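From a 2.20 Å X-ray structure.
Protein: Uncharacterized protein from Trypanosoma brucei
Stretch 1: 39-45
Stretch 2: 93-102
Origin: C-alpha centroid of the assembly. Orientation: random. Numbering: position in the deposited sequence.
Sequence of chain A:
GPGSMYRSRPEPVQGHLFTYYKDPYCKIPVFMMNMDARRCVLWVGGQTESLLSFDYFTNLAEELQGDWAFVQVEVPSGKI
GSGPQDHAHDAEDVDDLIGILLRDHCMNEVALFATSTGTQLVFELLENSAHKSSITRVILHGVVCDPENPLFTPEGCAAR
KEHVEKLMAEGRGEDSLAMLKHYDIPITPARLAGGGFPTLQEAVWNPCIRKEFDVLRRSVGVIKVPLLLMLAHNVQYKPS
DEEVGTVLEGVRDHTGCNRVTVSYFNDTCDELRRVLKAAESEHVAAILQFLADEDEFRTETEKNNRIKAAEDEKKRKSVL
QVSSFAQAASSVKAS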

ATOM      1  N   ARG A  39       4.521 -17.183 -18.839  1.00 25.54           N
ATOM      2  CA  ARG A  39       4.883 -17.540 -17.477  1.00 24.87           C
ATOM      3  C   ARG A  39       5.392 -16.280 -16.805  1.00 24.54           C
ATOM      4  O   ARG A  39       5.779 -15.346 -17.487  1.00 24.00           O
ATOM      5  CB  ARG A  39       5.958 -18.624 -17.460  1.00 24.50           C
ATOM      6  CG  ARG A  39       7.194 -18.278 -18.277  1.00 24.34           C
ATOM      7  CD  ARG A  39       8.169 -19.411 -18.324  1.00 23.63           C
ATOM      8  NE  ARG A  39       9.416 -19.030 -18.979  1.00 23.17           N
ATOM      9  CZ  ARG A  39      10.486 -19.820 -19.061  1.00 23.97           C
ATOM     10  NH1 ARG A  39      10.467 -21.042 -18.542  1.00 23.01           N
ATOM     11  NH2 ARG A  39      11.581 -19.389 -19.686  1.00 24.09           N
ATOM     12  N   CYS A  40       5.403 -16.249 -15.477  1.00 24.47           N
ATOM     13  CA  CYS A  40       5.765 -15.029 -14.775  1.00 24.54           C
ATOM     14  C   CYS A  40       6.621 -15.237 -13.541  1.00 24.44           C
ATOM     15  O   CYS A  40       6.514 -16.247 -12.847  1.00 24.26           O
ATOM     16  CB  CYS A  40       4.503 -14.226 -14.394  1.00 24.72           C
ATOM     17  SG  CYS A  40       3.366 -15.016 -13.211  1.00 26.03           S
ATOM     18  N   VAL A  41       7.475 -14.249 -13.275  1.00 24.19           N
ATOM     19  CA  VAL A  41       8.017 -14.049 -11.947  1.00 23.78           C
ATOM     20  C   VAL A  41       7.027 -13.194 -11.133  1.00 23.64           C
ATOM     21  O   VAL A  41       6.603 -12.134 -11.583  1.00 23.83           O
ATOM     22  CB  VAL A  41       9.384 -13.369 -12.002  1.00 23.89           C
ATOM     23  CG1 VAL A  41       9.876 -13.044 -10.588  1.00 23.52           C
ATOM     24  CG2 VAL A  41      10.370 -14.276 -12.753  1.00 23.51           C
ATOM     25  N   LEU A  42       6.631 -13.699  -9.962  1.00 23.37           N
ATOM     26  CA  LEU A  42       5.733 -13.018  -9.065  1.00 22.94           C
ATOM     27  C   LEU A  42       6.492 -12.623  -7.808  1.00 23.16           C
ATOM     28  O   LEU A  42       7.015 -13.487  -7.077  1.00 23.31           O
ATOM     29  CB  LEU A  42       4.562 -13.918  -8.700  1.00 23.15           C
ATOM     30  CG  LEU A  42       3.567 -13.416  -7.643  1.00 22.83           C
ATOM     31  CD1 LEU A  42       3.009 -12.054  -8.028  1.00 21.29           C
ATOM     32  CD2 LEU A  42       2.432 -14.470  -7.416  1.00 22.01           C
ATOM     33  N   TRP A  43       6.482 -11.320  -7.532  1.00 23.27           N
ATOM     34  CA  TRP A  43       7.179 -10.749  -6.394  1.00 23.29           C
ATOM     35  C   TRP A  43       6.219 -10.363  -5.256  1.00 23.39           C
ATOM     36  O   TRP A  43       5.213  -9.712  -5.474  1.00 23.78           O
ATOM     37  CB  TRP A  43       7.985  -9.519  -6.819  1.00 22.96           C
ATOM     38  CG  TRP A  43       8.598  -8.825  -5.644  1.00 22.79           C
ATOM     39  CD1 TRP A  43       9.736  -9.186  -4.983  1.00 22.55           C
ATOM     40  CD2 TRP A  43       8.090  -7.675  -4.962  1.00 23.00           C
ATOM     41  NE1 TRP A  43       9.969  -8.334  -3.947  1.00 22.31           N
ATOM     42  CE2 TRP A  43       8.967  -7.400  -3.903  1.00 22.64           C
ATOM     43  CE3 TRP A  43       6.975  -6.857  -5.139  1.00 22.87           C
ATOM     44  CZ2 TRP A  43       8.775  -6.334  -3.038  1.00 22.75           C
ATOM     45  CZ3 TRP A  43       6.783  -5.808  -4.272  1.00 23.33           C
ATOM     46  CH2 TRP A  43       7.677  -5.558  -3.234  1.00 22.97           C
ATOM     47  N   VAL A  44       6.580 -10.761  -4.046  1.00 23.52           N
ATOM     48  CA  VAL A  44       5.936 -10.307  -2.829  1.00 23.67           C
ATOM     49  C   VAL A  44       7.053  -9.916  -1.848  1.00 23.31           C
ATOM     50  O   VAL A  44       8.108 -10.533  -1.798  1.00 23.40           O
ATOM     51  CB  VAL A  44       4.920 -11.410  -2.253  1.00 24.28           C
ATOM     52  CG1 VAL A  44       5.606 -12.599  -1.734  1.00 23.11           C
ATOM     53  CG2 VAL A  44       4.029 -10.809  -1.205  1.00 24.85           C
ATOM     54  N   GLY A  45       6.821  -8.873  -1.086  1.00 23.00           N
ATOM     55  CA  GLY A  45       7.853  -8.312  -0.232  1.00 22.93           C
ATOM     56  C   GLY A  45       7.427  -8.151   1.200  1.00 22.91           C
ATOM     57  O   GLY A  45       6.405  -8.710   1.655  1.00 22.47           O
ATOM     58  N   ASP A  93      -4.124 -15.211   0.349  1.00 25.47           N
ATOM     59  CA  ASP A  93      -4.381 -14.143  -0.625  1.00 25.18           C
ATOM     60  C   ASP A  93      -3.441 -14.208  -1.825  1.00 24.58           C
ATOM     61  O   ASP A  93      -3.876 -14.055  -2.959  1.00 24.77           O
ATOM     62  CB  ASP A  93      -4.238 -12.761   0.031  1.00 25.74           C
ATOM     63  CG  ASP A  93      -5.257 -12.522   1.107  1.00 25.52           C
ATOM     64  OD1 ASP A  93      -6.302 -13.180   1.094  1.00 26.21           O
ATOM     65  OD2 ASP A  93      -4.995 -11.688   1.981  1.00 27.19           O
ATOM     66  N   VAL A  94      -2.160 -14.441  -1.577  1.00 24.12           N
ATOM     67  CA  VAL A  94      -1.191 -14.650  -2.662  1.00 23.68           C
ATOM     68  C   VAL A  94      -1.513 -15.884  -3.521  1.00 23.76           C
ATOM     69  O   VAL A  94      -1.382 -15.832  -4.756  1.00 23.59           O
ATOM     70  CB  VAL A  94       0.264 -14.667  -2.142  1.00 23.80           C
ATOM     71  CG1 VAL A  94       1.248 -14.909  -3.299  1.00 23.95           C
ATOM     72  CG2 VAL A  94       0.599 -13.289  -1.435  1.00 22.21           C
ATOM     73  N   ASP A  95      -1.969 -16.969  -2.880  1.00 23.65           N
ATOM     74  CA  ASP A  95      -2.354 -18.185  -3.608  1.00 23.74           C
ATOM     75  C   ASP A  95      -3.552 -17.976  -4.527  1.00 23.67           C
ATOM     76  O   ASP A  95      -3.595 -18.503  -5.634  1.00 23.01           O
ATOM     77  CB  ASP A  95      -2.637 -19.332  -2.645  1.00 23.84           C
ATOM     78  CG  ASP A  95      -2.372 -20.690  -3.276  1.00 24.22           C
ATOM     79  OD1 ASP A  95      -1.373 -20.810  -4.034  1.00 24.78           O
ATOM     80  OD2 ASP A  95      -3.178 -21.615  -3.026  1.00 23.67           O
ATOM     81  N   ASP A  96      -4.513 -17.190  -4.053  1.00 24.22           N
ATOM     82  CA  ASP A  96      -5.638 -16.729  -4.866  1.00 24.48           C
ATOM     83  C   ASP A  96      -5.169 -15.936  -6.100  1.00 23.98           C
ATOM     84  O   ASP A  96      -5.735 -16.061  -7.182  1.00 24.14           O
ATOM     85  CB  ASP A  96      -6.598 -15.856  -4.028  1.00 24.96           C
ATOM     86  CG  ASP A  96      -7.231 -16.619  -2.841  1.00 26.59           C
ATOM     87  OD1 ASP A  96      -7.240 -17.878  -2.868  1.00 27.95           O
ATOM     88  OD2 ASP A  96      -7.728 -15.954  -1.882  1.00 28.54           O
ATOM     89  N   LEU A  97      -4.144 -15.108  -5.948  1.00 23.52           N
ATOM     90  CA  LEU A  97      -3.592 -14.388  -7.100  1.00 22.48           C
ATOM     91  C   LEU A  97      -2.924 -15.366  -8.079  1.00 21.67           C
ATOM     92  O   LEU A  97      -3.130 -15.275  -9.288  1.00 21.08           O
ATOM     93  CB  LEU A  97      -2.604 -13.300  -6.651  1.00 22.50           C
ATOM     94  CG  LEU A  97      -1.877 -12.568  -7.779  1.00 22.47           C
ATOM     95  CD1 LEU A  97      -2.897 -12.020  -8.821  1.00 21.00           C
ATOM     96  CD2 LEU A  97      -0.892 -11.487  -7.248  1.00 22.68           C
ATOM     97  N   ILE A  98      -2.142 -16.304  -7.554  1.00 20.89           N
ATOM     98  CA  ILE A  98      -1.541 -17.339  -8.392  1.00 20.42           C
ATOM     99  C   ILE A  98      -2.608 -18.051  -9.239  1.00 20.49           C
ATOM    100  O   ILE A  98      -2.448 -18.194 -10.449  1.00 20.58           O
ATOM    101  CB  ILE A  98      -0.715 -18.346  -7.575  1.00 20.38           C
ATOM    102  CG1 ILE A  98       0.500 -17.644  -6.950  1.00 20.43           C
ATOM    103  CG2 ILE A  98      -0.247 -19.528  -8.457  1.00 19.24           C
ATOM    104  CD1 ILE A  98       1.292 -18.535  -5.944  1.00 19.85           C
ATOM    105  N   GLY A  99      -3.698 -18.477  -8.603  1.00 20.36           N
ATOM    106  CA  GLY A  99      -4.832 -19.021  -9.308  1.00 20.10           C
ATOM    107  C   GLY A  99      -5.389 -18.147 -10.422  1.00 20.13           C
ATOM    108  O   GLY A  99      -5.681 -18.635 -11.532  1.00 19.74           O
ATOM    109  N   ILE A 100      -5.568 -16.864 -10.128  1.00 20.16           N
ATOM    110  CA  ILE A 100      -6.014 -15.889 -11.124  1.00 20.43           C
ATOM    111  C   ILE A 100      -5.032 -15.800 -12.296  1.00 20.12           C
ATOM    112  O   ILE A 100      -5.417 -15.845 -13.454  1.00 19.64           O
ATOM    113  CB  ILE A 100      -6.183 -14.498 -10.483  1.00 21.17           C
ATOM    114  CG1 ILE A 100      -7.450 -14.463  -9.626  1.00 21.61           C
ATOM    115  CG2 ILE A 100      -6.168 -13.366 -11.556  1.00 21.05           C
ATOM    116  CD1 ILE A 100      -7.399 -13.346  -8.552  1.00 22.14           C
ATOM    117  N   LEU A 101      -3.753 -15.688 -11.995  1.00 20.14           N
ATOM    118  CA  LEU A 101      -2.745 -15.609 -13.049  1.00 20.46           C
ATOM    119  C   LEU A 101      -2.724 -16.843 -13.968  1.00 20.79           C
ATOM    120  O   LEU A 101      -2.585 -16.733 -15.199  1.00 20.23           O
ATOM    121  CB  LEU A 101      -1.365 -15.431 -12.426  1.00 20.39           C
ATOM    122  CG  LEU A 101      -1.092 -14.069 -11.783  1.00 20.63           C
ATOM    123  CD1 LEU A 101       0.191 -14.098 -10.996  1.00 18.71           C
ATOM    124  CD2 LEU A 101      -1.056 -12.960 -12.870  1.00 20.21           C
ATOM    125  N   LEU A 102      -2.837 -18.017 -13.353  1.00 21.32           N
ATOM    126  CA  LEU A 102      -2.821 -19.266 -14.099  1.00 21.72           C
ATOM    127  C   LEU A 102      -4.030 -19.347 -15.005  1.00 22.41           C
ATOM    128  O   LEU A 102      -3.885 -19.546 -16.206  1.00 22.22           O
ATOM    129  CB  LEU A 102      -2.763 -20.473 -13.167  1.00 21.51           C
ATOM    130  CG  LEU A 102      -1.496 -20.630 -12.322  1.00 21.19           C
ATOM    131  CD1 LEU A 102      -1.621 -21.836 -11.379  1.00 21.00           C
ATOM    132  CD2 LEU A 102      -0.256 -20.741 -13.192  1.00 20.48           C
TER

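Leu-42 lies at the centre of an entirely apolar contact between strand 40-44 and helix 93-102, whose axes run nearly antiparallel (160°) with a closest approach of 11.1 Å. Its side chain (chi1 t, chi2 p) reaches four helix residues: CD2 packs 3.7 Å from CG1 of Ile-98, 4.2 Å from CD1 of Leu-101 and 4.3 Å from CG1 of Val-94, while CD1 lies 4.0 Å from CD2 of Leu-97. A long, branched side chain suits this place: CD2 sits among Val-94, Ile-98 and Leu-101, and CD1 adds a contact with Leu-97. Ile-98 points sideways at its CA-to-CB bond, yet its CG1 makes the closest approach. Toward the ends of the strand smaller residues suffice: Val-44 CG2 meets Val-94 CG2 at 4.2 Å, and Cys-40 SG, with chi1 p, rests 4.0 Å from Leu-101 CD1. Strand alternation turns Cys-40, Leu-42 and Val-44 toward the helix and leaves Val-41 and Trp-43 out of its reach. The two stretches bury 258 Å² between them, and no hydrogen bond crosses; the helix satisfies its own backbone, as in Ile-98 N to Val-94 O (2.9 Å). Polar groups stay outside the contact: Asp-95 and Arg-39 point away and hydrogen-bond elsewhere in the structure, and Asp-96 is exposed.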